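Local coordinates for probable leucine/isoleucine/valine-binding protein (Rhodopirellula baltica, PDB 4KV7), which is of unknown function but, as a leucine-binding protein family member of the periplasmic binding protein type, probably binds a small ligand such as a branched-chain amino acid, at residues 134-139 against 353-358; 143-148 against 373-378; 247-252 against 270-275. The protein carries 1 engineered substitution. All blocks are in the same frame, centred on the assembly; numbering follows the deposited sequence.

How the contacts relate
The three contacts run from the hinge between the lobes into the lobe whose sheet contains strand 268-271. Contacts 1 and 3 lie about 13 Å apart between centres and touch directly: Tyr134 OH is 2.8 Å from Val272 O, probably a hydrogen bond, and Tyr138 OH packs 3.3 Å from Phe250 CD2. Tyr138 also holds the formic acid, so these two contacts border the likely ligand cleft. Contact 2, about 19 Å from contact 1 and 14 Å from contact 3 between centres, shares helix 138-151 with contact 1. Its Met145 reaches into contact 3, CE lying 3.2 Å from Thr270 OG1. Along the chain, contact 3 is nested within both longer loops.

Contact 1: residues 134-139 against 353-358. With FMT (formic acid), chain B.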
# COMPACT_ATOMS: atom_id res chain seq x y z
N TYR A 134 8.81 0.32 -3.27
CA TYR A 134 8.91 1.65 -2.67
C TYR A 134 8.66 1.61 -1.16
O TYR A 134 9.47 2.10 -0.37
CB TYR A 134 7.94 2.67 -3.35
CG TYR A 134 7.62 3.79 -2.39
CD1 TYR A 134 8.59 4.72 -2.04
CD2 TYR A 134 6.39 3.87 -1.76
CE1 TYR A 134 8.35 5.71 -1.10
CE2 TYR A 134 6.12 4.86 -0.82
CZ TYR A 134 7.11 5.77 -0.49
OH TYR A 134 6.89 6.75 0.46
N ARG A 135 7.52 1.06 -0.76
CA ARG A 135 6.96 1.30 0.56
C ARG A 135 7.55 0.47 1.68
O ARG A 135 8.02 -0.65 1.49
CB ARG A 135 5.44 1.09 0.55
CG ARG A 135 5.01 -0.30 0.06
CD ARG A 135 3.79 -0.85 0.80
NE ARG A 135 2.58 -0.08 0.50
CZ ARG A 135 1.44 -0.17 1.17
NH1 ARG A 135 0.42 0.60 0.83
NH2 ARG A 135 1.32 -1.03 2.17
N ALA A 136 7.47 1.03 2.89
CA ALA A 136 7.74 0.30 4.12
C ALA A 136 6.84 -0.92 4.21
O ALA A 136 5.80 -1.01 3.54
CB ALA A 136 7.51 1.22 5.31
N SER A 137 7.23 -1.86 5.06
CA SER A 137 6.57 -3.14 5.19
C SER A 137 5.52 -3.19 6.30
O SER A 137 5.48 -2.31 7.16
CB SER A 137 7.61 -4.21 5.48
OG SER A 137 8.07 -4.05 6.81
N TYR A 138 4.70 -4.24 6.29
CA TYR A 138 3.76 -4.44 7.40
C TYR A 138 4.50 -4.70 8.71
O TYR A 138 4.03 -4.29 9.78
CB TYR A 138 2.75 -5.57 7.12
CG TYR A 138 1.84 -5.33 5.93
CD1 TYR A 138 1.28 -4.07 5.70
CD2 TYR A 138 1.56 -6.35 5.05
CE1 TYR A 138 0.45 -3.85 4.61
CE2 TYR A 138 0.73 -6.14 3.96
CZ TYR A 138 0.19 -4.88 3.75
OH TYR A 138 -0.60 -4.62 2.66
N ALA A 139 5.65 -5.38 8.64
CA ALA A 139 6.46 -5.57 9.84
C ALA A 139 6.85 -4.22 10.43
O ALA A 139 6.80 -4.02 11.65
CB ALA A 139 7.70 -6.39 9.52
N ASP A 353 19.30 -4.00 -2.35
CA ASP A 353 18.41 -3.18 -1.54
C ASP A 353 17.17 -2.89 -2.37
O ASP A 353 17.15 -1.97 -3.20
CB ASP A 353 19.10 -1.89 -1.12
CG ASP A 353 18.23 -1.01 -0.25
OD1 ASP A 353 17.08 -1.40 0.06
OD2 ASP A 353 18.69 0.09 0.13
N HIS A 354 16.13 -3.68 -2.13
CA HIS A 354 14.93 -3.60 -2.96
C HIS A 354 13.72 -2.98 -2.27
O HIS A 354 12.59 -3.18 -2.70
CB HIS A 354 14.59 -4.97 -3.54
CG HIS A 354 15.44 -5.35 -4.71
ND1 HIS A 354 15.26 -6.54 -5.39
CD2 HIS A 354 16.45 -4.70 -5.33
CE1 HIS A 354 16.15 -6.61 -6.37
NE2 HIS A 354 16.87 -5.51 -6.36
N GLN A 355 13.95 -2.21 -1.22
CA GLN A 355 12.88 -1.45 -0.59
C GLN A 355 13.36 -0.03 -0.37
O GLN A 355 14.31 0.21 0.38
CB GLN A 355 12.42 -2.09 0.72
CG GLN A 355 11.22 -1.38 1.33
CD GLN A 355 10.83 -1.97 2.66
OE1 GLN A 355 10.45 -3.15 2.74
NE2 GLN A 355 10.93 -1.18 3.71
N ALA A 356 12.72 0.92 -1.04
CA ALA A 356 13.24 2.28 -1.10
C ALA A 356 13.12 3.02 0.23
O ALA A 356 14.00 3.81 0.57
CB ALA A 356 12.55 3.05 -2.20
N SER A 357 12.03 2.77 0.95
CA SER A 357 11.67 3.51 2.15
C SER A 357 11.31 2.56 3.29
O SER A 357 10.64 1.56 3.04
CB SER A 357 10.46 4.40 1.84
OG SER A 357 9.90 4.97 3.01
N SER A 358 11.71 2.88 4.52
CA SER A 358 11.21 2.19 5.72
C SER A 358 10.36 3.13 6.57
O SER A 358 9.98 2.78 7.68
CB SER A 358 12.35 1.63 6.57
OG SER A 358 12.91 0.46 5.99
C FMT B . -2.79 -6.87 1.24
O1 FMT B . -1.57 -6.69 1.35
O2 FMT B . -3.32 -7.77 0.57
O HOH W 1 9.41 7.53 1.91
O HOH W 2 7.33 4.11 3.35
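Tyr134 and Ser357 meet ring to methylene: with Tyr134 CG anti to its backbone N (chi1 155°), the ring turns back so that CE1 lies 3.8 Å from Ser357 CB, while Ala356 CB packs on the Tyr134 backbone, 3.7 Å from Tyr134 O. Ser357 N donates to Tyr134 O at 3.0 Å, nearly along the C=O axis though bent at the hydrogen (131°). The next backbone pair is close but not bonded: Ala136 N lies 3.2 Å from Ser357 O at a poor angle and donates to a water instead. That water also accepts from Ser357 OG. A second water donates to both Ser357 OG and Tyr134 OH; the serine oxygen also takes Lys359 N, and the tyrosine hydroxyl is probably bonded to Val272 O. These two chain passages run side by side between the lobes, as two of the crossover segments that form the hinge in type I periplasmic binding proteins. Gln355 lies across the other passage, CG anti to the backbone N (chi1 -175°) and the chain extended beyond it, with CG and CD each 3.3 Å from Arg135 O. Its amide turns so that NE2 reaches Ser357 O at 2.8 Å, from above that carbonyl's plane; NE2 also bonds Glu140 OE1, while OE1 accepts from Arg123 NE. Ala136 CB packs on Ser358 C. Ser137 then N-caps helix 138-151. From the first turn, Tyr138 OH donates to formic acid O1 at 2.6 Å, the acceptor lying in the plane of the ring at its edge; Thr95 and Tyr68 bind the same molecule, probably picked up from the crystallisation liquor.

Contact 2: residues 143-148 against 373-378; sequences AAMVDA and LAWEEL
Apolar packing carries most of this contact, and Trp375 is its centre. CG is anti to the carbonyl carbon (chi1 -76°), which sends the indole toward helix 138-151 and lays one face against it. Ala148 CB presses on that side, offset toward the rim and only 3.3 Å from Trp375 CE3, a tight fit for two carbons. One turn earlier Ala144 CB touches the other end of the indole, 3.8 Å from Trp375 NE1, and the far corner CH2 meets Met145, a selenomethionine, at its CG, 4.1 Å away, the two side chains crossing obliquely. Leu378 adds CD2, 3.8 Å from Ala148 CB. In fold terms, the chain leaves edge strand 370-372 of the mixed seven-stranded sheet, makes a short 3-10 turn at 375-377 and is laid on the helix that follows the first passage between the lobes; Trp375 and Met145 both also pack on Thr270 of strand 268-271 in that sheet. The polar part is small. Ala144 O sits over the centre of the indole while also accepting the helix bond from Ala148 N. No direct hydrogen bond joins the segments, but one water donates to both Ala148 O, at 2.9 Å, and Trp375 O, at 2.8 Å.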
# COMPACT_ATOMS: atom_id res chain seq x y z
N ALA A 143 5.43 -2.78 13.98
CA ALA A 143 6.43 -2.49 15.00
C ALA A 143 6.21 -1.09 15.55
O ALA A 143 6.27 -0.87 16.76
CB ALA A 143 7.84 -2.64 14.44
N ALA A 144 5.98 -0.13 14.66
CA ALA A 144 5.75 1.25 15.10
C ALA A 144 4.52 1.34 16.01
O ALA A 144 4.57 1.99 17.05
CB ALA A 144 5.62 2.17 13.91
N MSE A 145 3.44 0.67 15.62
CA MSE A 145 2.22 0.66 16.41
C MSE A 145 2.45 0.05 17.78
O MSE A 145 2.07 0.63 18.81
CB MSE A 145 1.14 -0.15 15.70
CG MSE A 145 0.60 0.44 14.43
SE MSE A 145 -0.62 -0.86 13.72
CE MSE A 145 -1.48 0.19 12.31
N VAL A 146 3.03 -1.15 17.80
CA VAL A 146 3.19 -1.88 19.05
C VAL A 146 4.11 -1.11 20.00
O VAL A 146 3.79 -0.97 21.19
CB VAL A 146 3.67 -3.32 18.82
CG1 VAL A 146 4.17 -3.96 20.12
CG2 VAL A 146 2.57 -4.15 18.17
N ASP A 147 5.24 -0.62 19.50
CA ASP A 147 6.14 0.12 20.37
C ASP A 147 5.45 1.34 20.96
O ASP A 147 5.62 1.65 22.13
CB ASP A 147 7.40 0.56 19.61
CG ASP A 147 8.34 -0.59 19.30
OD1 ASP A 147 8.23 -1.66 19.92
OD2 ASP A 147 9.21 -0.41 18.41
N ALA A 148 4.65 2.03 20.14
CA ALA A 148 3.97 3.23 20.62
C ALA A 148 2.89 2.91 21.65
O ALA A 148 2.71 3.65 22.61
CB ALA A 148 3.39 4.00 19.47
N LEU A 373 0.32 12.36 13.08
CA LEU A 373 0.33 12.09 14.51
C LEU A 373 1.75 11.76 14.96
O LEU A 373 2.42 10.94 14.35
CB LEU A 373 -0.58 10.90 14.83
CG LEU A 373 -0.58 10.35 16.25
CD1 LEU A 373 -1.18 11.34 17.24
CD2 LEU A 373 -1.31 9.02 16.32
N ALA A 374 2.20 12.42 16.02
CA ALA A 374 3.44 12.02 16.68
C ALA A 374 3.08 10.90 17.65
O ALA A 374 2.10 11.02 18.39
CB ALA A 374 4.06 13.20 17.41
N TRP A 375 3.85 9.82 17.64
CA TRP A 375 3.52 8.66 18.48
C TRP A 375 3.42 8.98 19.97
O TRP A 375 2.71 8.31 20.72
CB TRP A 375 4.51 7.53 18.27
CG TRP A 375 4.37 6.73 17.00
CD1 TRP A 375 5.33 6.55 16.04
CD2 TRP A 375 3.24 5.97 16.57
NE1 TRP A 375 4.87 5.74 15.04
CE2 TRP A 375 3.58 5.37 15.34
CE3 TRP A 375 1.96 5.74 17.09
CZ2 TRP A 375 2.70 4.55 14.63
CZ3 TRP A 375 1.09 4.93 16.39
CH2 TRP A 375 1.46 4.34 15.17
N GLU A 376 4.14 10.01 20.42
CA GLU A 376 4.09 10.36 21.84
C GLU A 376 2.75 11.00 22.21
O GLU A 376 2.47 11.22 23.38
CB GLU A 376 5.26 11.28 22.21
CG GLU A 376 5.22 12.63 21.53
CD GLU A 376 6.58 13.31 21.54
N GLU A 377 1.92 11.28 21.21
CA GLU A 377 0.60 11.82 21.46
C GLU A 377 -0.48 10.75 21.33
O GLU A 377 -1.67 11.05 21.46
CB GLU A 377 0.30 13.00 20.54
CG GLU A 377 1.30 14.14 20.63
CD GLU A 377 1.39 14.76 22.02
OE1 GLU A 377 2.39 15.45 22.30
OE2 GLU A 377 0.45 14.57 22.83
N LEU A 378 -0.07 9.52 21.06
CA LEU A 378 -1.02 8.41 20.97
C LEU A 378 -1.80 8.29 22.27
O LEU A 378 -1.22 8.34 23.36
CB LEU A 378 -0.29 7.10 20.66
CG LEU A 378 -1.15 5.85 20.51
CD1 LEU A 378 -2.08 5.92 19.30
CD2 LEU A 378 -0.27 4.60 20.45
O HOH W 3 3.78 6.31 22.31

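Contact 3: residues 247-252 against 270-275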
# COMPACT_ATOMS: atom_id res chain seq x y z
N ALA A 247 -5.34 1.12 12.05
CA ALA A 247 -5.43 0.55 10.71
C ALA A 247 -4.07 0.60 10.03
O ALA A 247 -3.41 1.65 10.04
CB ALA A 247 -6.44 1.33 9.90
N VAL A 248 -3.66 -0.50 9.42
CA VAL A 248 -2.46 -0.45 8.59
C VAL A 248 -2.77 0.30 7.29
O VAL A 248 -3.94 0.55 6.94
CB VAL A 248 -1.85 -1.84 8.30
CG1 VAL A 248 -1.45 -2.53 9.60
CG2 VAL A 248 -2.79 -2.70 7.47
N SER A 249 -1.71 0.62 6.56
CA SER A 249 -1.80 1.40 5.33
C SER A 249 -2.82 0.87 4.33
O SER A 249 -3.58 1.64 3.73
CB SER A 249 -0.42 1.43 4.68
OG SER A 249 0.02 0.11 4.43
N PHE A 250 -2.81 -0.44 4.14
CA PHE A 250 -3.58 -1.11 3.11
C PHE A 250 -5.09 -0.99 3.33
O PHE A 250 -5.85 -1.14 2.39
CB PHE A 250 -3.17 -2.59 3.06
CG PHE A 250 -3.72 -3.36 1.88
CD1 PHE A 250 -4.96 -3.99 1.93
CD2 PHE A 250 -2.97 -3.47 0.71
CE1 PHE A 250 -5.45 -4.69 0.86
CE2 PHE A 250 -3.46 -4.16 -0.38
CZ PHE A 250 -4.71 -4.78 -0.30
N VAL A 251 -5.52 -0.75 4.57
CA VAL A 251 -6.95 -0.62 4.85
C VAL A 251 -7.59 0.42 3.94
O VAL A 251 -8.70 0.22 3.45
CB VAL A 251 -7.20 -0.27 6.33
CG1 VAL A 251 -8.67 0.04 6.59
CG2 VAL A 251 -6.72 -1.39 7.23
N GLY A 252 -6.89 1.53 3.73
CA GLY A 252 -7.41 2.65 2.97
C GLY A 252 -8.09 3.64 3.90
O GLY A 252 -9.31 3.60 4.08
N THR A 270 -1.55 3.92 10.11
CA THR A 270 -0.19 4.11 9.66
C THR A 270 -0.13 4.17 8.14
O THR A 270 -0.72 3.33 7.46
CB THR A 270 0.75 3.01 10.18
OG1 THR A 270 0.16 1.72 9.98
CG2 THR A 270 1.01 3.18 11.66
N GLN A 271 0.59 5.16 7.62
CA GLN A 271 0.77 5.33 6.19
C GLN A 271 2.21 5.10 5.78
O GLN A 271 3.14 5.26 6.58
CB GLN A 271 0.32 6.72 5.76
CG GLN A 271 -1.09 7.11 6.22
CD GLN A 271 -2.13 6.08 5.84
OE1 GLN A 271 -2.20 5.65 4.70
NE2 GLN A 271 -2.95 5.69 6.80
N VAL A 272 2.39 4.77 4.50
CA VAL A 272 3.71 4.57 3.93
C VAL A 272 4.13 5.76 3.06
O VAL A 272 5.14 5.70 2.36
CB VAL A 272 3.80 3.26 3.14
CG1 VAL A 272 3.57 2.07 4.06
CG2 VAL A 272 2.80 3.26 1.98
N VAL A 273 3.35 6.83 3.14
CA VAL A 273 3.60 8.09 2.44
C VAL A 273 3.31 9.21 3.44
O VAL A 273 2.56 9.01 4.40
CB VAL A 273 2.67 8.25 1.20
CG1 VAL A 273 2.99 7.19 0.15
CG2 VAL A 273 1.20 8.19 1.61
N PRO A 274 3.89 10.40 3.22
CA PRO A 274 3.54 11.55 4.05
C PRO A 274 2.10 11.99 3.76
O PRO A 274 1.43 11.44 2.89
CB PRO A 274 4.54 12.61 3.61
CG PRO A 274 4.88 12.24 2.21
CD PRO A 274 4.88 10.74 2.19
N HIS A 275 1.61 12.95 4.52
CA HIS A 275 0.22 13.35 4.36
C HIS A 275 0.06 14.10 3.05
O HIS A 275 0.92 14.90 2.67
CB HIS A 275 -0.25 14.21 5.52
CG HIS A 275 -1.73 14.23 5.66
ND1 HIS A 275 -2.55 14.86 4.76
CD2 HIS A 275 -2.54 13.63 6.56
CE1 HIS A 275 -3.82 14.67 5.11
NE2 HIS A 275 -3.84 13.93 6.20
O HOH W 4 -4.57 3.25 6.15
O HOH W 5 -4.53 4.85 3.46
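Thr270 N donates to Ala247 O at 2.9 Å, almost exactly along the C=O axis although the N-H itself is bent, at 145°, and this is the single direct hydrogen bond between the segments. Two residues on, Ser249 N approaches Thr270 O at too poor an angle to bond, and Ser249 CB also rests 3.4 Å from Thr270 O. Thr270 OG1 lies 3.7 Å from Val248 CA, while Val272 CG1 touches the serine tip, 4.1 Å from Ser249 OG. The pairing marks the ends of neighbouring parallel strands 244-247 and 268-271, joined through helix 253-260 as a beta-alpha-beta crossover. Beyond Ser249 the chain turns toward that helix, and two waters join the backbone to Gln271: one accepts from Gln271 NE2 at 3.0 Å and lies 2.9 Å from Val248 O, the other contacts Gln271 OE1 at 2.8 Å and, more weakly, Ser249 O. Gln271 can reach both because its chain folds back, chi1 -52° and chi2 -53°. Further out, Glu141 of helix 138-151 positions both hydroxyls, OE2 bonding Ser249 OG and OE1 bonding Thr270 OG1; Arg135 NH2 adds a weak bond to Ser249 OG. Both oxygens occupy the crowded position between backbone N and carbonyl carbon, which turns them toward the carboxylate.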